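Local atomic coordinates of ParB-like N-terminal domain-containing protein (PDB entry 1VK1), a protein that probably binds ATP and acts as a kinase, with a ParB-like N-terminal domain and a C-terminal domain of the L-serine kinase SerK family. Residues 38-41 with 42-46; 65-68 with 69-73. All blocks are in the same frame, centred on the assembly; numbering follows the deposited sequence.

Interaction 1: residues 38-41 with 42-46; sequences EDFI and ESVTG
In the middle of the alpha-helix 34-47 of the ParB-like domain, Phe40 and Val44 meet one turn apart on the side turned to the rest of the domain. CG1 of Val44 lies over one face of the Phe40 ring, a CH-pi contact 4.2 Å from the ring centroid and 27° off its normal; the nearest ring atom is Phe40 CZ, 3.8 Å from Val44 CG1. With CG anti to the backbone N (chi1 166°), the phenyl ring leans toward the C-terminal end of the helix and over to Val44. The backbone bond from Val44 N to Phe40 O (2.9 Å) is one of four successive i to i+4 bonds here. Two of the carbonyls involved carry a second donor from a side chain. Ser43 OG reaches Asp39 O at 3.0 Å from above the carbonyl plane, on the face opposite to Ser43 N. Thr45 OG1 donates to Ile41 O at 2.8 Å, again across the plane from the backbone N of the same residue. Toward solvent, Asp39 OD1 and Glu42 OE1 are 4.6 Å apart, like charges that probably repel mildly, while Glu38 OE2 is hydrogen-bonded to Gln34 NE2. Helix 71-80 covers the apolar side: Phe40 packs on Arg73, Ile41 on Lys79, and Val44 and Thr45 on Leu80.

Interaction 2: residues 65-68 with 69-73; sequences YLIV and DGHHR. With PO4 (phosphate ion), chain B.
Ile67 and His71 meet where strand 65-67 gives way to helix 71-80, at an anion-binding helix N-terminus with Gly70 as N-cap. Ile67 CG2 sits over the centre of the imidazole, 3.7 Å from the centroid and 12° off the normal, a CH-pi contact that covers one face. His29 meets the same ring edge-to-face and offers its backbone N to His71 NE2, so the rotation of the imidazole is fixed. His71 ND1 then points in the ring plane at phosphate O4, 2.8 Å away. That oxygen also accepts from Gly70 N and His71 N, three donors in all, whereas phosphate O2 takes His72 N and His72 ND1, the latter at 2.6 Å. The ion probably came from the crystallisation liquor, and its place may mark where a substrate phosphate binds. Before the helix, Val68 and Asp69 form a classic beta bulge opposite Leu55 of strand 54-58. A chi1 of -176°, which turns CG of Asp69 away from its backbone N, carries the carboxylate to Arg73 of the helix: Arg73 NH2 donates to Asp69 OD2 over 3.1 Å, straight at 172° and in the guanidinium plane, but from above the carboxylate plane.

Interaction 1 comes first along the chain and closes before interaction 2 opens; their centres are about 17 Å apart, and both lie in the ParB-like N-terminal domain. Interaction 1 is a surface contact within helix 34-47. Interaction 2 is buried, leading from strand 65-67, an outermost strand of the four-stranded mixed sheet, into helix 71-80. The two helices pack together, and there the contacts touch: Phe40 CE2 is 3.5 Å from Arg73 O, and Phe40 CD2 is 3.6 Å from His72 O. Helix 34-47 thus backs the first turn of the phosphate-binding helix, with Glu36 and Leu37 touching the His72 side chain.

Interaction 1: residues 38-41 with 42-46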
ATOM      1  N   GLU A  38     -13.070  -2.271   1.607  1.00  9.80           N
ATOM      2  CA  GLU A  38     -14.338  -2.728   2.164  1.00 10.99           C
ATOM      3  C   GLU A  38     -14.257  -2.920   3.669  1.00 11.59           C
ATOM      4  O   GLU A  38     -15.186  -2.566   4.386  1.00 11.60           O
ATOM      5  CB  GLU A  38     -14.798  -4.009   1.449  1.00 12.47           C
ATOM      6  CG  GLU A  38     -15.173  -3.730  -0.005  1.00 15.69           C
ATOM      7  CD  GLU A  38     -15.681  -4.933  -0.790  1.00 18.59           C
ATOM      8  OE1 GLU A  38     -15.664  -6.046  -0.273  1.00 20.70           O
ATOM      9  OE2 GLU A  38     -16.074  -4.723  -1.950  1.00 23.34           O
ATOM     10  N   ASP A  39     -13.134  -3.442   4.169  1.00 11.74           N
ATOM     11  CA  ASP A  39     -12.954  -3.587   5.592  1.00 12.11           C
ATOM     12  C   ASP A  39     -12.952  -2.231   6.315  1.00 11.29           C
ATOM     13  O   ASP A  39     -13.553  -2.107   7.390  1.00 12.14           O
ATOM     14  CB  ASP A  39     -11.674  -4.357   5.902  1.00 14.09           C
ATOM     15  CG  ASP A  39     -11.801  -5.863   5.667  1.00 16.69           C
ATOM     16  OD1 ASP A  39     -12.897  -6.371   5.355  1.00 18.03           O
ATOM     17  OD2 ASP A  39     -10.825  -6.604   5.791  1.00 19.93           O
ATOM     18  N   PHE A  40     -12.268  -1.232   5.753  1.00 10.25           N
ATOM     19  CA  PHE A  40     -12.275   0.090   6.349  1.00 10.66           C
ATOM     20  C   PHE A  40     -13.721   0.617   6.425  1.00 10.00           C
ATOM     21  O   PHE A  40     -14.161   1.139   7.456  1.00  9.92           O
ATOM     22  CB  PHE A  40     -11.410   1.104   5.594  1.00 10.59           C
ATOM     23  CG  PHE A  40     -11.696   2.512   6.019  1.00 10.40           C
ATOM     24  CD1 PHE A  40     -11.266   2.978   7.250  1.00 11.66           C
ATOM     25  CD2 PHE A  40     -12.476   3.335   5.247  1.00 10.38           C
ATOM     26  CE1 PHE A  40     -11.591   4.262   7.676  1.00 12.69           C
ATOM     27  CE2 PHE A  40     -12.806   4.613   5.681  1.00 11.04           C
ATOM     28  CZ  PHE A  40     -12.380   5.053   6.901  1.00 11.91           C
ATOM     29  N   ILE A  41     -14.458   0.507   5.316  1.00  9.57           N
ATOM     30  CA  ILE A  41     -15.826   1.038   5.293  1.00 10.02           C
ATOM     31  C   ILE A  41     -16.681   0.340   6.353  1.00 10.36           C
ATOM     32  O   ILE A  41     -17.424   0.986   7.077  1.00 11.40           O
ATOM     33  CB  ILE A  41     -16.432   0.918   3.895  1.00 10.58           C
ATOM     34  CG1 ILE A  41     -15.747   1.899   2.941  1.00 11.39           C
ATOM     35  CG2 ILE A  41     -17.944   1.148   3.931  1.00 11.76           C
ATOM     36  CD1 ILE A  41     -16.058   1.658   1.489  1.00 12.76           C
ATOM     37  N   GLU A  42     -16.568  -0.979   6.438  1.00 10.27           N
ATOM     38  CA  GLU A  42     -17.302  -1.738   7.452  1.00 11.18           C
ATOM     39  C   GLU A  42     -16.943  -1.303   8.867  1.00 11.45           C
ATOM     40  O   GLU A  42     -17.825  -1.159   9.717  1.00 11.75           O
ATOM     41  CB  GLU A  42     -17.067  -3.239   7.275  1.00 13.36           C
ATOM     42  CG  GLU A  42     -17.728  -3.874   6.075  1.00 19.86           C
ATOM     43  CD  GLU A  42     -17.640  -5.399   6.102  1.00 24.23           C
ATOM     44  OE1 GLU A  42     -17.095  -5.976   7.094  1.00 24.21           O
ATOM     45  OE2 GLU A  42     -18.107  -6.035   5.128  1.00 29.51           O
ATOM     46  N   SER A  43     -15.649  -1.123   9.137  1.00 10.96           N
ATOM     47  CA  SER A  43     -15.193  -0.750  10.474  1.00 11.44           C
ATOM     48  C   SER A  43     -15.638   0.664  10.886  1.00 10.44           C
ATOM     49  O   SER A  43     -16.108   0.879  12.010  1.00 11.36           O
ATOM     50  CB  SER A  43     -13.683  -0.881  10.555  1.00 12.03           C
ATOM     51  OG  SER A  43     -13.291  -2.228  10.359  1.00 16.15           O
ATOM     52  N   VAL A  44     -15.468   1.631  10.008  1.00 10.03           N
ATOM     53  CA  VAL A  44     -15.775   3.000  10.361  1.00  9.94           C
ATOM     54  C   VAL A  44     -17.274   3.181  10.536  1.00 10.46           C
ATOM     55  O   VAL A  44     -17.701   3.903  11.431  1.00 11.55           O
ATOM     56  CB  VAL A  44     -15.120   4.034   9.386  1.00 10.98           C
ATOM     57  CG1 VAL A  44     -15.875   4.131   8.058  1.00 10.61           C
ATOM     58  CG2 VAL A  44     -15.027   5.364  10.027  1.00 11.87           C
ATOM     59  N   THR A  45     -18.075   2.520   9.707  1.00 11.06           N
ATOM     60  CA  THR A  45     -19.535   2.623   9.851  1.00 11.20           C
ATOM     61  C   THR A  45     -20.027   1.823  11.046  1.00 12.27           C
ATOM     62  O   THR A  45     -20.942   2.264  11.742  1.00 14.36           O
ATOM     63  CB  THR A  45     -20.270   2.211   8.574  1.00 13.11           C
ATOM     64  OG1 THR A  45     -19.938   0.885   8.212  1.00 15.29           O
ATOM     65  CG2 THR A  45     -19.909   3.080   7.387  1.00 13.59           C
ATOM     66  N   GLY A  46     -19.416   0.676  11.330  1.00 11.75           N
ATOM     67  CA  GLY A  46     -19.836  -0.125  12.471  1.00 12.27           C
ATOM     68  C   GLY A  46     -19.476   0.485  13.810  1.00 11.93           C
ATOM     69  O   GLY A  46     -20.275   0.443  14.754  1.00 13.94           O
TER

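Interaction 2: residues 65-68 with 69-73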
ATOM      1  N   TYR A  65      -2.385  17.993  -1.450  1.00  9.42           N
ATOM      2  CA  TYR A  65      -1.577  17.141  -0.607  1.00  8.90           C
ATOM      3  C   TYR A  65      -1.370  15.772  -1.213  1.00  9.06           C
ATOM      4  O   TYR A  65      -2.309  15.149  -1.728  1.00 10.70           O
ATOM      5  CB  TYR A  65      -2.248  16.948   0.762  1.00  9.84           C
ATOM      6  CG  TYR A  65      -2.390  18.220   1.534  1.00  8.81           C
ATOM      7  CD1 TYR A  65      -1.384  18.673   2.370  1.00  9.25           C
ATOM      8  CD2 TYR A  65      -3.548  18.970   1.451  1.00  9.73           C
ATOM      9  CE1 TYR A  65      -1.508  19.859   3.070  1.00 10.49           C
ATOM     10  CE2 TYR A  65      -3.687  20.153   2.149  1.00 10.59           C
ATOM     11  CZ  TYR A  65      -2.658  20.579   2.981  1.00 10.47           C
ATOM     12  OH  TYR A  65      -2.789  21.756   3.700  1.00 12.41           O
ATOM     13  N   LEU A  66      -0.135  15.300  -1.129  1.00  8.71           N
ATOM     14  CA  LEU A  66       0.194  13.905  -1.297  1.00  9.00           C
ATOM     15  C   LEU A  66      -0.345  13.120  -0.128  1.00  8.36           C
ATOM     16  O   LEU A  66      -0.068  13.451   1.013  1.00  9.02           O
ATOM     17  CB  LEU A  66       1.722  13.777  -1.345  1.00  9.44           C
ATOM     18  CG  LEU A  66       2.315  12.369  -1.249  1.00  9.53           C
ATOM     19  CD1 LEU A  66       1.922  11.503  -2.449  1.00  9.69           C
ATOM     20  CD2 LEU A  66       3.824  12.461  -1.096  1.00 10.77           C
ATOM     21  N   ILE A  67      -1.091  12.049  -0.409  1.00  8.02           N
ATOM     22  CA  ILE A  67      -1.422  11.079   0.611  1.00  8.41           C
ATOM     23  C   ILE A  67      -0.151  10.278   0.873  1.00  8.57           C
ATOM     24  O   ILE A  67       0.324   9.574   0.013  1.00  9.60           O
ATOM     25  CB  ILE A  67      -2.571  10.147   0.187  1.00  7.83           C
ATOM     26  CG1 ILE A  67      -3.887  10.941   0.020  1.00  8.45           C
ATOM     27  CG2 ILE A  67      -2.731   9.035   1.220  1.00  8.68           C
ATOM     28  CD1 ILE A  67      -5.007  10.138  -0.603  1.00  9.45           C
ATOM     29  N   VAL A  68       0.373  10.392   2.083  1.00  8.42           N
ATOM     30  CA  VAL A  68       1.537   9.607   2.512  1.00  8.48           C
ATOM     31  C   VAL A  68       1.014   8.265   3.021  1.00  8.36           C
ATOM     32  O   VAL A  68       1.468   7.227   2.607  1.00  9.95           O
ATOM     33  CB  VAL A  68       2.366  10.377   3.547  1.00  9.04           C
ATOM     34  CG1 VAL A  68       3.465   9.512   4.104  1.00 10.12           C
ATOM     35  CG2 VAL A  68       2.943  11.623   2.915  1.00 10.54           C
ATOM     36  N   ASP A  69       0.043   8.317   3.927  1.00  8.94           N
ATOM     37  CA  ASP A  69      -0.590   7.143   4.474  1.00  9.57           C
ATOM     38  C   ASP A  69      -2.073   7.394   4.622  1.00  8.28           C
ATOM     39  O   ASP A  69      -2.476   8.430   5.133  1.00 10.05           O
ATOM     40  CB  ASP A  69       0.010   6.792   5.858  1.00 12.08           C
ATOM     41  CG  ASP A  69      -0.562   5.537   6.408  1.00 17.68           C
ATOM     42  OD1 ASP A  69      -0.456   4.486   5.730  1.00 21.97           O
ATOM     43  OD2 ASP A  69      -1.186   5.506   7.477  1.00 21.42           O
ATOM     44  N   GLY A  70      -2.869   6.427   4.190  1.00  8.84           N
ATOM     45  CA  GLY A  70      -4.320   6.485   4.343  1.00  8.89           C
ATOM     46  C   GLY A  70      -5.130   6.427   3.062  1.00  8.66           C
ATOM     47  O   GLY A  70      -6.255   6.910   3.030  1.00  9.29           O
ATOM     48  N   HIS A  71      -4.625   5.785   2.016  1.00  7.86           N
ATOM     49  CA  HIS A  71      -5.372   5.668   0.770  1.00  7.86           C
ATOM     50  C   HIS A  71      -6.729   5.013   0.946  1.00  7.72           C
ATOM     51  O   HIS A  71      -7.717   5.474   0.386  1.00  8.55           O
ATOM     52  CB  HIS A  71      -4.577   4.888  -0.293  1.00  8.25           C
ATOM     53  CG  HIS A  71      -3.369   5.605  -0.791  1.00  8.20           C
ATOM     54  ND1 HIS A  71      -2.157   5.590  -0.125  1.00  8.87           N
ATOM     55  CD2 HIS A  71      -3.187   6.386  -1.885  1.00  8.37           C
ATOM     56  CE1 HIS A  71      -1.293   6.329  -0.812  1.00  8.80           C
ATOM     57  NE2 HIS A  71      -1.896   6.835  -1.866  1.00  9.29           N
ATOM     58  N   HIS A  72      -6.792   3.929   1.709  1.00  8.30           N
ATOM     59  CA  HIS A  72      -8.047   3.216   1.880  1.00  8.78           C
ATOM     60  C   HIS A  72      -9.024   4.001   2.728  1.00  8.49           C
ATOM     61  O   HIS A  72     -10.240   3.968   2.460  1.00  9.72           O
ATOM     62  CB  HIS A  72      -7.809   1.798   2.402  1.00  9.40           C
ATOM     63  CG  HIS A  72      -7.058   0.944   1.433  1.00  9.40           C
ATOM     64  ND1 HIS A  72      -5.686   0.939   1.354  1.00  9.68           N
ATOM     65  CD2 HIS A  72      -7.498   0.114   0.466  1.00 10.47           C
ATOM     66  CE1 HIS A  72      -5.325   0.108   0.385  1.00 10.70           C
ATOM     67  NE2 HIS A  72      -6.405  -0.404  -0.164  1.00 11.59           N
ATOM     68  N   ARG A  73      -8.515   4.720   3.726  1.00  8.45           N
ATOM     69  CA  ARG A  73      -9.338   5.623   4.537  1.00  9.11           C
ATOM     70  C   ARG A  73      -9.914   6.771   3.722  1.00  8.90           C
ATOM     71  O   ARG A  73     -11.115   7.050   3.770  1.00  9.31           O
ATOM     72  CB  ARG A  73      -8.513   6.156   5.720  1.00 10.62           C
ATOM     73  CG  ARG A  73      -8.062   5.030   6.661  1.00 13.58           C
ATOM     74  CD  ARG A  73      -7.445   5.439   7.983  1.00 15.04           C
ATOM     75  NE  ARG A  73      -6.248   6.235   7.966  1.00 19.51           N
ATOM     76  CZ  ARG A  73      -4.982   5.791   7.809  1.00 17.94           C
ATOM     77  NH1 ARG A  73      -4.694   4.526   7.508  1.00 21.19           N
ATOM     78  NH2 ARG A  73      -4.013   6.657   7.911  1.00 20.53           N
TER
HETATM   79  P   PO4 B 301      -2.653   2.842   2.339  1.00 14.39           P
HETATM   80  O1  PO4 B 301      -2.463   2.296   0.808  1.00 14.94           O
HETATM   81  O2  PO4 B 301      -4.208   2.736   2.618  1.00 13.41           O
HETATM   82  O3  PO4 B 301      -1.880   1.943   3.238  1.00 15.29           O
HETATM   83  O4  PO4 B 301      -2.192   4.285   2.394  1.00  8.85           O
HETATM   84  O   HOH W   1       2.611   4.433   4.177  1.00 17.02           O